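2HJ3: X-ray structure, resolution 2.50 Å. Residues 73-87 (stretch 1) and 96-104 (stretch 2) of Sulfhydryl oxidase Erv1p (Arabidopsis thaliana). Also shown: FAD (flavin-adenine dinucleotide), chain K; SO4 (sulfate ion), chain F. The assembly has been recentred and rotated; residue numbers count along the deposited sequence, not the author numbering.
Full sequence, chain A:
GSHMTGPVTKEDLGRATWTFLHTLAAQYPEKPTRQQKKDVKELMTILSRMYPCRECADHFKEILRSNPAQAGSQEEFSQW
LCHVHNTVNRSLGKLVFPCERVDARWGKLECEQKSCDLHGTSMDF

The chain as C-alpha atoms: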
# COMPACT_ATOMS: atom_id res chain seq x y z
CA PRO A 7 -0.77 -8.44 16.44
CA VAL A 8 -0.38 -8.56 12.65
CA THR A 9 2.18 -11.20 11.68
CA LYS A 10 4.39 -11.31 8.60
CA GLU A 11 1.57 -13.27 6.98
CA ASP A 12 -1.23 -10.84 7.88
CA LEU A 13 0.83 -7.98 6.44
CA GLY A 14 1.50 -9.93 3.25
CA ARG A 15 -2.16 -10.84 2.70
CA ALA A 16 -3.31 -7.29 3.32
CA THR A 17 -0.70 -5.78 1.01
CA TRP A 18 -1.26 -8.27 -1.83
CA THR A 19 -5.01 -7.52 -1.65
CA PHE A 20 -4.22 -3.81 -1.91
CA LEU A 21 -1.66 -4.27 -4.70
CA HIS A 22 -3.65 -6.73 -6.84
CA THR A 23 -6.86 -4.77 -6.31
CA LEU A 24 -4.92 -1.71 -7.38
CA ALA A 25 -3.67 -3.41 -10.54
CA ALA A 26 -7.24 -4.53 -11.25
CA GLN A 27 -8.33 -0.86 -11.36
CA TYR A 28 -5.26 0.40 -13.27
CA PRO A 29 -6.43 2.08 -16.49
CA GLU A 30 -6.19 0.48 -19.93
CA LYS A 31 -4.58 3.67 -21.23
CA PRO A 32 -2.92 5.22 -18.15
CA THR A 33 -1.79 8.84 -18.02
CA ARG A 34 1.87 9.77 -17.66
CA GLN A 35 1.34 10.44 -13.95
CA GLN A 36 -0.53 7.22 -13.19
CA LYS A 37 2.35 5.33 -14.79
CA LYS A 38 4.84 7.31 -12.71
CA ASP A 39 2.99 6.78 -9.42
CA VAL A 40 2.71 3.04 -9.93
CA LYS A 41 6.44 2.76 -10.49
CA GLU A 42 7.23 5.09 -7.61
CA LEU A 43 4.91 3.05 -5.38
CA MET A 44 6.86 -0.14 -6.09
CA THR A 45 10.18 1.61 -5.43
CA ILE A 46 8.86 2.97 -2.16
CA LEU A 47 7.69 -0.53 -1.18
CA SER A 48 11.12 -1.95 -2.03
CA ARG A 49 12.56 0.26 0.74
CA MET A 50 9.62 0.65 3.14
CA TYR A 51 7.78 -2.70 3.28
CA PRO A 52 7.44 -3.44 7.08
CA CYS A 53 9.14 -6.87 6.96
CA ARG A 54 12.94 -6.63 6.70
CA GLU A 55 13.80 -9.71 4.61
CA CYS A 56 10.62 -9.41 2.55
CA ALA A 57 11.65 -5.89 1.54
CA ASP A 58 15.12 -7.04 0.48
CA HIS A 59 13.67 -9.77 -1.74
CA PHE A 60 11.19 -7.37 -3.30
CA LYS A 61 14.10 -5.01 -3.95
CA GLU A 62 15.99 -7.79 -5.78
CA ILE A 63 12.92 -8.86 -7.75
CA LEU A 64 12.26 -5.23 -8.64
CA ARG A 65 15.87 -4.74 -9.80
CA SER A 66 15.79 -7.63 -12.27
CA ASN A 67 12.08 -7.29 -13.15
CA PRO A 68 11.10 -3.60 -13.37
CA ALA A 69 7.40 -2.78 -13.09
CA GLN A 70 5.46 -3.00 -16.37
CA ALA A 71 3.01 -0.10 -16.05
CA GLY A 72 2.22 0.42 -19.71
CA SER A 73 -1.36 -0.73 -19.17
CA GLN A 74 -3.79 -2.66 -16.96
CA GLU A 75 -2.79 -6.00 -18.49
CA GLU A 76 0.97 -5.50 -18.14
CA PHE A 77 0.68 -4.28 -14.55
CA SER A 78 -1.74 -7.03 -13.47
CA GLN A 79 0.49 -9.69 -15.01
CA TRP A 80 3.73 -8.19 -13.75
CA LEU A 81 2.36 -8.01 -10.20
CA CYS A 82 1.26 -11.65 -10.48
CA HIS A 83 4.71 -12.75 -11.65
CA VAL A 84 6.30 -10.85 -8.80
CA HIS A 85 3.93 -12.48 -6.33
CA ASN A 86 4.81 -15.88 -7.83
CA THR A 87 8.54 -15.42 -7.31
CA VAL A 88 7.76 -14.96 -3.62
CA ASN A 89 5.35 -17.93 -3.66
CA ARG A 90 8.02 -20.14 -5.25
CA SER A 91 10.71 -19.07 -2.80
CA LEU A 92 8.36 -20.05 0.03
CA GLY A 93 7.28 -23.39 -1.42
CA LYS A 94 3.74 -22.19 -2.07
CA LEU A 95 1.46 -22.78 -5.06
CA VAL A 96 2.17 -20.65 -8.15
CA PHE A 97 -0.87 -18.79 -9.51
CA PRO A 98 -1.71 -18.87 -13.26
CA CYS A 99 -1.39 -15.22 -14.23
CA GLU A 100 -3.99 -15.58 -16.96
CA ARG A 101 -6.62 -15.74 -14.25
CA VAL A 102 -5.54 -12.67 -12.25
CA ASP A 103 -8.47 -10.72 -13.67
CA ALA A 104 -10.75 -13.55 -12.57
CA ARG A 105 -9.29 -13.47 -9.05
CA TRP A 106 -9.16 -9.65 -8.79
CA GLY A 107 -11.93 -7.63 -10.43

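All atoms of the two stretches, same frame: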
# COMPACT_ATOMS: atom_id res chain seq x y z
N SER A 73 0.09 -0.57 -19.12
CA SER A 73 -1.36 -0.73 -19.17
C SER A 73 -1.85 -1.68 -18.08
O SER A 73 -1.06 -2.29 -17.36
CB SER A 73 -1.79 -1.27 -20.54
OG SER A 73 -1.24 -2.56 -20.78
N GLN A 74 -3.17 -1.80 -17.97
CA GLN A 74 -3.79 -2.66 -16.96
C GLN A 74 -3.31 -4.11 -17.07
O GLN A 74 -3.02 -4.74 -16.05
CB GLN A 74 -5.31 -2.60 -17.09
CG GLN A 74 -6.11 -3.21 -15.93
CD GLN A 74 -6.15 -4.73 -15.94
OE1 GLN A 74 -6.30 -5.35 -17.00
NE2 GLN A 74 -6.05 -5.34 -14.77
N GLU A 75 -3.22 -4.62 -18.29
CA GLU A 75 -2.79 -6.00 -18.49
C GLU A 75 -1.34 -6.23 -18.09
O GLU A 75 -1.04 -7.22 -17.43
CB GLU A 75 -3.00 -6.43 -19.94
CG GLU A 75 -3.02 -7.94 -20.10
CD GLU A 75 -3.03 -8.39 -21.55
OE1 GLU A 75 -3.83 -7.84 -22.34
OE2 GLU A 75 -2.23 -9.29 -21.89
N GLU A 76 -0.45 -5.33 -18.48
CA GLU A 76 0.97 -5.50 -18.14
C GLU A 76 1.22 -5.39 -16.64
O GLU A 76 2.05 -6.11 -16.10
CB GLU A 76 1.83 -4.45 -18.87
CG GLU A 76 1.62 -4.38 -20.38
CD GLU A 76 2.54 -3.38 -21.05
OE1 GLU A 76 2.94 -2.40 -20.38
OE2 GLU A 76 2.85 -3.55 -22.24
N PHE A 77 0.51 -4.48 -15.98
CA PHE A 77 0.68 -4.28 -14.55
C PHE A 77 0.10 -5.46 -13.76
O PHE A 77 0.75 -5.97 -12.85
CB PHE A 77 0.03 -2.96 -14.13
CG PHE A 77 0.34 -2.55 -12.72
CD1 PHE A 77 1.60 -2.77 -12.17
CD2 PHE A 77 -0.64 -1.94 -11.93
CE1 PHE A 77 1.88 -2.39 -10.86
CE2 PHE A 77 -0.37 -1.56 -10.62
CZ PHE A 77 0.90 -1.79 -10.08
N SER A 78 -1.10 -5.89 -14.12
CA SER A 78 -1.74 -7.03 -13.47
C SER A 78 -0.85 -8.25 -13.56
O SER A 78 -0.60 -8.94 -12.56
CB SER A 78 -3.06 -7.40 -14.15
OG SER A 78 -3.92 -6.30 -14.24
N GLN A 79 -0.37 -8.53 -14.77
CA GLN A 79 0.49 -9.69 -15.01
C GLN A 79 1.78 -9.55 -14.23
O GLN A 79 2.15 -10.44 -13.45
CB GLN A 79 0.80 -9.81 -16.50
CG GLN A 79 -0.42 -10.05 -17.38
CD GLN A 79 -1.06 -11.39 -17.11
OE1 GLN A 79 -2.29 -11.50 -17.07
NE2 GLN A 79 -0.24 -12.43 -16.95
N TRP A 80 2.47 -8.44 -14.43
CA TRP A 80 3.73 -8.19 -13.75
C TRP A 80 3.60 -8.43 -12.24
O TRP A 80 4.42 -9.13 -11.64
CB TRP A 80 4.20 -6.76 -13.99
CG TRP A 80 5.44 -6.43 -13.23
CD1 TRP A 80 6.72 -6.78 -13.56
CD2 TRP A 80 5.52 -5.76 -11.97
NE1 TRP A 80 7.59 -6.38 -12.57
CE2 TRP A 80 6.88 -5.75 -11.58
CE3 TRP A 80 4.57 -5.18 -11.12
CZ2 TRP A 80 7.31 -5.18 -10.38
CZ3 TRP A 80 5.00 -4.61 -9.93
CH2 TRP A 80 6.36 -4.62 -9.57
N LEU A 81 2.57 -7.86 -11.63
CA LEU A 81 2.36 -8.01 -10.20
C LEU A 81 2.13 -9.47 -9.82
O LEU A 81 2.51 -9.91 -8.73
CB LEU A 81 1.16 -7.16 -9.75
CG LEU A 81 1.05 -6.83 -8.26
CD1 LEU A 81 2.35 -6.23 -7.74
CD2 LEU A 81 -0.09 -5.87 -8.06
N CYS A 82 1.51 -10.23 -10.72
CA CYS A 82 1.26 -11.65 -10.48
C CYS A 82 2.55 -12.44 -10.56
O CYS A 82 2.78 -13.37 -9.78
CB CYS A 82 0.25 -12.18 -11.50
SG CYS A 82 -0.02 -13.98 -11.47
N HIS A 83 3.43 -12.05 -11.49
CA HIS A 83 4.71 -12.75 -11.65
C HIS A 83 5.58 -12.47 -10.44
O HIS A 83 6.30 -13.34 -9.95
CB HIS A 83 5.43 -12.29 -12.92
CG HIS A 83 4.72 -12.67 -14.18
ND1 HIS A 83 4.42 -13.97 -14.51
CD2 HIS A 83 4.18 -11.90 -15.16
CE1 HIS A 83 3.71 -14.00 -15.62
NE2 HIS A 83 3.55 -12.75 -16.04
N VAL A 84 5.52 -11.23 -9.97
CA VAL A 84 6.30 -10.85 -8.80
C VAL A 84 5.81 -11.67 -7.62
O VAL A 84 6.61 -12.28 -6.91
CB VAL A 84 6.16 -9.35 -8.52
CG1 VAL A 84 6.56 -9.03 -7.08
CG2 VAL A 84 7.04 -8.57 -9.50
N HIS A 85 4.50 -11.71 -7.43
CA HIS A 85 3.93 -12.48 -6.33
C HIS A 85 4.34 -13.95 -6.44
O HIS A 85 4.58 -14.61 -5.43
CB HIS A 85 2.41 -12.33 -6.32
CG HIS A 85 1.76 -12.79 -5.06
ND1 HIS A 85 0.42 -12.59 -4.80
CD2 HIS A 85 2.26 -13.43 -3.98
CE1 HIS A 85 0.13 -13.08 -3.61
NE2 HIS A 85 1.22 -13.60 -3.09
N ASN A 86 4.42 -14.48 -7.66
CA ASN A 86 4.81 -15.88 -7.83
C ASN A 86 6.26 -16.17 -7.43
O ASN A 86 6.55 -17.23 -6.88
CB ASN A 86 4.56 -16.35 -9.26
CG ASN A 86 3.13 -16.75 -9.49
OD1 ASN A 86 2.47 -17.24 -8.58
ND2 ASN A 86 2.64 -16.55 -10.70
N THR A 87 7.15 -15.23 -7.69
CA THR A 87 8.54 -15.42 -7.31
C THR A 87 8.61 -15.59 -5.80
O THR A 87 9.39 -16.40 -5.29
CB THR A 87 9.39 -14.22 -7.73
OG1 THR A 87 9.32 -14.08 -9.16
CG2 THR A 87 10.83 -14.40 -7.31
N VAL A 96 1.90 -21.74 -7.21
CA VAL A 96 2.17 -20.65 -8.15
C VAL A 96 0.88 -20.43 -8.94
O VAL A 96 0.35 -21.35 -9.56
CB VAL A 96 3.34 -21.00 -9.10
CG1 VAL A 96 3.39 -20.04 -10.29
CG2 VAL A 96 4.66 -20.92 -8.33
N PHE A 97 0.39 -19.19 -8.89
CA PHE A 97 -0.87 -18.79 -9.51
C PHE A 97 -0.75 -18.56 -11.01
O PHE A 97 0.21 -17.96 -11.47
CB PHE A 97 -1.35 -17.50 -8.81
CG PHE A 97 -2.71 -17.04 -9.21
CD1 PHE A 97 -3.84 -17.42 -8.49
CD2 PHE A 97 -2.88 -16.20 -10.31
CE1 PHE A 97 -5.11 -16.96 -8.84
CE2 PHE A 97 -4.15 -15.73 -10.68
CZ PHE A 97 -5.26 -16.11 -9.94
N PRO A 98 -1.73 -19.05 -11.80
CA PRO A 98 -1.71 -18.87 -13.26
C PRO A 98 -2.12 -17.43 -13.57
O PRO A 98 -3.29 -17.07 -13.46
CB PRO A 98 -2.73 -19.89 -13.75
CG PRO A 98 -3.72 -19.96 -12.62
CD PRO A 98 -2.83 -19.95 -11.39
N CYS A 99 -1.14 -16.63 -13.97
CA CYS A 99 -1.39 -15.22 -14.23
C CYS A 99 -2.36 -14.86 -15.33
O CYS A 99 -2.52 -13.69 -15.66
CB CYS A 99 -0.07 -14.50 -14.46
SG CYS A 99 1.07 -14.64 -13.05
N GLU A 100 -3.03 -15.85 -15.90
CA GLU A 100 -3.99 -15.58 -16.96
C GLU A 100 -5.34 -15.42 -16.30
O GLU A 100 -6.29 -14.95 -16.91
CB GLU A 100 -4.05 -16.74 -17.93
CG GLU A 100 -2.77 -16.99 -18.67
CD GLU A 100 -2.64 -18.43 -19.11
OE1 GLU A 100 -3.55 -18.92 -19.83
OE2 GLU A 100 -1.64 -19.06 -18.71
N ARG A 101 -5.40 -15.82 -15.04
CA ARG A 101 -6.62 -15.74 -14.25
C ARG A 101 -6.61 -14.59 -13.26
O ARG A 101 -7.57 -14.46 -12.49
CB ARG A 101 -6.84 -17.04 -13.47
CG ARG A 101 -7.11 -18.30 -14.28
CD ARG A 101 -7.16 -19.51 -13.34
NE ARG A 101 -7.49 -20.77 -14.00
CZ ARG A 101 -7.38 -21.97 -13.44
NH1 ARG A 101 -6.94 -22.09 -12.19
NH2 ARG A 101 -7.73 -23.06 -14.11
N VAL A 102 -5.56 -13.76 -13.23
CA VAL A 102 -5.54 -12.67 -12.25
C VAL A 102 -6.82 -11.85 -12.31
O VAL A 102 -7.40 -11.55 -11.27
CB VAL A 102 -4.36 -11.67 -12.43
CG1 VAL A 102 -3.25 -12.02 -11.46
CG2 VAL A 102 -3.87 -11.67 -13.85
N ASP A 103 -7.25 -11.50 -13.51
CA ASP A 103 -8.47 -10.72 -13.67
C ASP A 103 -9.71 -11.45 -13.16
O ASP A 103 -10.72 -10.83 -12.86
CB ASP A 103 -8.67 -10.32 -15.14
CG ASP A 103 -7.70 -9.25 -15.58
OD1 ASP A 103 -7.03 -8.66 -14.72
OD2 ASP A 103 -7.62 -8.98 -16.80
N ALA A 104 -9.62 -12.77 -13.07
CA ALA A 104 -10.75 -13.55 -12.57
C ALA A 104 -10.70 -13.56 -11.04
O ALA A 104 -11.74 -13.62 -10.38
CB ALA A 104 -10.68 -14.99 -13.12
PA FAD K . -0.47 -14.64 -0.26
O1A FAD K . 0.79 -14.98 -0.98
O2A FAD K . -0.57 -13.68 0.88
O5B FAD K . -1.88 -14.45 -0.90
C5B FAD K . -2.91 -13.55 -1.26
C4B FAD K . -3.95 -14.53 -1.78
O4B FAD K . -4.00 -13.87 -3.08
C3B FAD K . -4.00 -16.05 -2.07
O3B FAD K . -4.57 -16.82 -1.01
C2B FAD K . -4.63 -16.12 -3.40
O2B FAD K . -6.02 -16.01 -3.42
C1B FAD K . -3.99 -14.90 -4.07
N9A FAD K . -2.80 -14.98 -4.87
C8A FAD K . -1.67 -15.83 -4.83
N7A FAD K . -0.74 -15.71 -5.74
C5A FAD K . -1.22 -14.66 -6.52
C6A FAD K . -0.79 -14.02 -7.70
N6A FAD K . 0.33 -14.47 -8.30
N1A FAD K . -1.59 -13.01 -8.22
C2A FAD K . -2.79 -12.61 -7.72
N3A FAD K . -3.18 -13.24 -6.52
C4A FAD K . -2.37 -14.28 -5.99
N1 FAD K . 7.14 -13.48 3.17
C2 FAD K . 8.30 -14.15 3.53
O2 FAD K . 8.33 -15.04 4.39
N3 FAD K . 9.38 -13.70 2.79
C4 FAD K . 9.32 -12.70 1.78
O4 FAD K . 10.48 -12.41 1.34
C4X FAD K . 8.13 -12.08 1.46
N5 FAD K . 7.97 -10.98 0.55
C5X FAD K . 6.80 -10.22 0.32
C6 FAD K . 6.82 -9.09 -0.53
C7 FAD K . 5.62 -8.33 -0.70
C7M FAD K . 5.72 -7.08 -1.58
C8 FAD K . 4.41 -8.71 -0.05
C8M FAD K . 3.02 -8.09 -0.14
C9 FAD K . 4.43 -9.82 0.80
C9A FAD K . 5.58 -10.60 1.08
N10 FAD K . 5.84 -11.81 1.91
C10 FAD K . 6.99 -12.50 2.21
C1' FAD K . 4.68 -12.47 2.41
C2' FAD K . 4.02 -13.54 1.61
O2' FAD K . 4.22 -13.29 0.18
C3' FAD K . 2.65 -13.95 2.07
O3' FAD K . 1.77 -12.87 1.87
C4' FAD K . 2.30 -14.81 3.28
O4' FAD K . 3.25 -15.90 3.39
C5' FAD K . 0.98 -15.47 3.28
O5' FAD K . 0.72 -16.40 2.22
P FAD K . -0.75 -16.78 1.83
O1P FAD K . -0.36 -18.15 1.51
O2P FAD K . -1.82 -16.44 2.79
O3P FAD K . -0.91 -16.02 0.41
S SO4 F . 5.27 -17.31 -13.13
O1 SO4 F . 6.32 -17.04 -14.13
O2 SO4 F . 5.81 -18.18 -12.07
O3 SO4 F . 4.81 -16.04 -12.55
O4 SO4 F . 4.13 -17.98 -13.79
O HOH W 1 -5.67 -8.34 -18.37

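A disulfide joins the two stretches: Cys 82 SG and Cys 99 SG lie 2.0 Å apart, with a chi3 of -87°, close to the ideal for a relaxed S–S bond. Cys 82 sits in the middle of a helix that begins at Gln 74, with Ser 73 at the N-cap. Cys 99 sits in a type I turn from Pro 98 to Arg 101, just before a second helix starts at Val 102. The second stretch runs antiparallel to the first helix. Its CA atoms come nearest at Asn 86 and Val 96 (5.5 Å), Cys 82 and Cys 99 (5.8 Å), and Ser 78 and Val 102 (6.9 Å).

One helical turn beyond the disulfide, Asn 86 holds the extended backbone at Phe 97 by both its N and its O. Phe 97 N donates to Asn 86 OD1 at 2.9 Å, and Asn 86 ND2 donates to Phe 97 O at 2.9 Å. Asn 86 ND2 also donates to sulfate O3 (2.9 Å), as does His 83 ND1 (2.9 Å). Cys 99 SG lies over one face of the His 83 ring, 4.0 Å from its centroid.

Apolar contacts line one side of the disulfide. Cys 82 CB meets Val 102 CG1 at 3.5 Å, and Cys 82 SG meets Phe 97 CD2 at 3.8 Å. The Phe 97 ring turns one face to the FAD adenine. FAD N6A makes a weak hydrogen bond to Cys 82 O (3.1 Å), so the cofactor touches both stretches.

At the start of the first helix the contact becomes polar. Gln 74 NE2 makes a weak hydrogen bond to Asp 103 OD1 (3.5 Å). A water donates to Asp 103 OD2 (water O to OD2, 2.6 Å) and weakly to Gln 74 OE1 (water O to OE1, 3.3 Å), bridging the same two side chains.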